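Local coordinates for 7,8-dihydro-6-hydroxymethylpterin pyrophosphokinase-dihydropteroate synthase (Plasmodium falciparum, PDB 6JWS), which probably catalyses two consecutive steps of folate synthesis, pyrophosphorylation of 6-hydroxymethyl-7,8-dihydropterin by ATP and condensation of the product with 4-aminobenzoate to 7,8-dihydropteroate, at residues Q592-Y597 / L602-S607. The protein carries 1 engineered substitution. Numbering follows the deposited sequence.
Sequences QNIHVY and LFIGYS. With PT1 (pteroic acid), chain I.
Leu602 extends its CG opposite the backbone N (chi1 178°) and Ile594 swings CG1 out the same way (chi1 -151°), which brings their branches together between the 3-10 turn 594-596 and segment 602-607. Leu602 forks over two neighbours. Its CD2 presses on Ile594, 3.3 Å from CG1, tighter than usual for two carbons, and lies 3.6 Å from Ile594 CD1. The other methyl, CD1, meets the root of the Tyr597 side chain, 3.9 Å from CG and 4.0 Å from CB, while the phenol leads away from the strand toward helix 547-564. Further along, Ile594 CD1 just reaches Ile604 CG2 at 4.5 Å. The contact folds the loop after helix 584-592 back against strand 603-604 of the TIM barrel. Backbone bonds from Phe603 to Phe574 and from Ile604 to Leu684 and Arg686 seat that strand between 572-575 and 684-687, closing the barrel. Between Leu602 and Ile604, Phe603 brings CE1 to 3.4 Å from N11 of pteroic acid, and Gly605 also borders the pterin. No hydrogen bond joins the two segments, so apart from the short chain connection they are held together by buried apolar contact, and the fit of branched side chains, not directed bonds, sets how the loop lies on the strand.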
# COMPACT_ATOMS: atom_id res chain seq x y z
N GLN B 592 5.18 12.12 -1.60
CA GLN B 592 4.70 11.47 -2.81
C GLN B 592 5.87 10.92 -3.62
O GLN B 592 5.72 9.93 -4.33
CB GLN B 592 3.89 12.42 -3.69
CG GLN B 592 2.58 12.84 -3.05
CD GLN B 592 1.86 13.88 -3.87
OE1 GLN B 592 2.47 14.64 -4.61
NE2 GLN B 592 0.54 13.95 -3.74
N ASN B 593 7.05 11.55 -3.46
CA ASN B 593 8.21 11.27 -4.29
C ASN B 593 9.32 10.61 -3.49
O ASN B 593 10.50 10.73 -3.84
CB ASN B 593 8.66 12.54 -5.01
CG ASN B 593 7.69 12.89 -6.12
OD1 ASN B 593 7.73 12.30 -7.19
ND2 ASN B 593 6.77 13.79 -5.85
N ILE B 594 8.94 9.90 -2.43
CA ILE B 594 9.90 9.29 -1.52
C ILE B 594 10.68 8.16 -2.22
O ILE B 594 11.75 7.77 -1.76
CB ILE B 594 9.19 8.86 -0.22
CG1 ILE B 594 10.11 8.88 1.00
CG2 ILE B 594 8.48 7.51 -0.39
CD1 ILE B 594 10.68 10.25 1.34
N HIS B 595 10.15 7.65 -3.34
CA HIS B 595 10.78 6.55 -4.05
C HIS B 595 12.19 6.94 -4.50
O HIS B 595 13.04 6.05 -4.72
CB HIS B 595 9.89 6.10 -5.22
CG HIS B 595 9.81 7.12 -6.32
ND1 HIS B 595 8.83 8.12 -6.34
CD2 HIS B 595 10.60 7.33 -7.39
CE1 HIS B 595 9.02 8.90 -7.39
NE2 HIS B 595 10.11 8.44 -8.04
N VAL B 596 12.47 8.25 -4.63
CA VAL B 596 13.79 8.65 -5.10
C VAL B 596 14.88 8.26 -4.10
O VAL B 596 16.06 8.34 -4.46
CB VAL B 596 13.87 10.15 -5.47
CG1 VAL B 596 12.90 10.57 -6.57
CG2 VAL B 596 13.85 11.07 -4.23
N TYR B 597 14.49 7.80 -2.88
CA TYR B 597 15.42 7.36 -1.83
C TYR B 597 15.51 5.83 -1.72
O TYR B 597 16.00 5.33 -0.71
CB TYR B 597 15.16 8.05 -0.47
CG TYR B 597 15.31 9.55 -0.55
CD1 TYR B 597 16.57 10.15 -0.53
CD2 TYR B 597 14.21 10.37 -0.71
CE1 TYR B 597 16.73 11.53 -0.65
CE2 TYR B 597 14.36 11.75 -0.84
CZ TYR B 597 15.61 12.33 -0.81
OH TYR B 597 15.75 13.69 -0.95
N LEU B 602 16.76 5.75 4.74
CA LEU B 602 15.90 6.90 4.81
C LEU B 602 15.27 6.99 6.21
O LEU B 602 14.68 6.02 6.71
CB LEU B 602 14.83 6.77 3.72
CG LEU B 602 13.79 7.90 3.68
CD1 LEU B 602 14.41 9.25 3.27
CD2 LEU B 602 12.64 7.55 2.74
N PHE B 603 15.39 8.18 6.80
CA PHE B 603 14.93 8.55 8.12
C PHE B 603 14.00 9.76 7.93
O PHE B 603 14.41 10.74 7.33
CB PHE B 603 16.19 8.92 8.94
CG PHE B 603 15.97 9.38 10.36
CD1 PHE B 603 15.26 10.54 10.64
CD2 PHE B 603 16.51 8.66 11.43
CE1 PHE B 603 15.06 10.96 11.95
CE2 PHE B 603 16.29 9.07 12.74
CZ PHE B 603 15.57 10.22 13.00
N ILE B 604 12.73 9.70 8.38
CA ILE B 604 11.85 10.86 8.23
C ILE B 604 11.15 11.18 9.54
O ILE B 604 10.95 10.28 10.36
CB ILE B 604 10.80 10.67 7.11
CG1 ILE B 604 9.72 9.65 7.49
CG2 ILE B 604 11.43 10.34 5.75
CD1 ILE B 604 8.59 9.52 6.47
N GLY B 605 10.75 12.45 9.69
CA GLY B 605 9.98 12.91 10.83
C GLY B 605 8.77 13.75 10.41
O GLY B 605 8.90 14.91 10.02
N TYR B 606 7.57 13.15 10.48
CA TYR B 606 6.33 13.82 10.14
C TYR B 606 5.52 14.11 11.40
O TYR B 606 4.52 14.82 11.35
CB TYR B 606 5.49 12.90 9.25
CG TYR B 606 5.22 11.54 9.86
CD1 TYR B 606 4.25 11.35 10.84
CD2 TYR B 606 5.93 10.44 9.42
CE1 TYR B 606 4.03 10.09 11.39
CE2 TYR B 606 5.71 9.18 9.95
CZ TYR B 606 4.75 9.00 10.93
OH TYR B 606 4.59 7.74 11.44
N SER B 607 5.94 13.52 12.52
CA SER B 607 5.10 13.39 13.70
C SER B 607 4.62 14.75 14.21
O SER B 607 5.42 15.60 14.61
CB SER B 607 5.83 12.62 14.79
OG SER B 607 4.97 12.34 15.87
C2 PT1 I . 13.03 15.79 11.68
C3 PT1 I . 13.05 16.55 12.94
C5 PT1 I . 14.25 16.40 13.77
N6 PT1 I . 12.03 17.34 13.34
C7 PT1 I . 15.20 14.94 12.12
N9 PT1 I . 15.26 15.60 13.33
C10 PT1 I . 12.14 18.03 14.51
N11 PT1 I . 16.25 14.14 11.70
C12 PT1 I . 13.29 17.92 15.28
C21 PT1 I . 6.10 21.72 11.63
O22 PT1 I . 5.01 21.56 12.24
O1 PT1 I . 11.97 15.88 10.87
N4 PT1 I . 14.09 15.02 11.34
N8 PT1 I . 14.30 17.10 14.91
C13 PT1 I . 11.02 18.94 14.92
N14 PT1 I . 11.01 20.12 14.01
C15 PT1 I . 9.85 20.52 13.43
C16 PT1 I . 9.87 21.12 12.15
C17 PT1 I . 8.63 20.32 14.15
C18 PT1 I . 8.64 21.51 11.57
C19 PT1 I . 7.41 20.74 13.56
C20 PT1 I . 7.41 21.31 12.27
O23 PT1 I . 6.10 22.21 10.49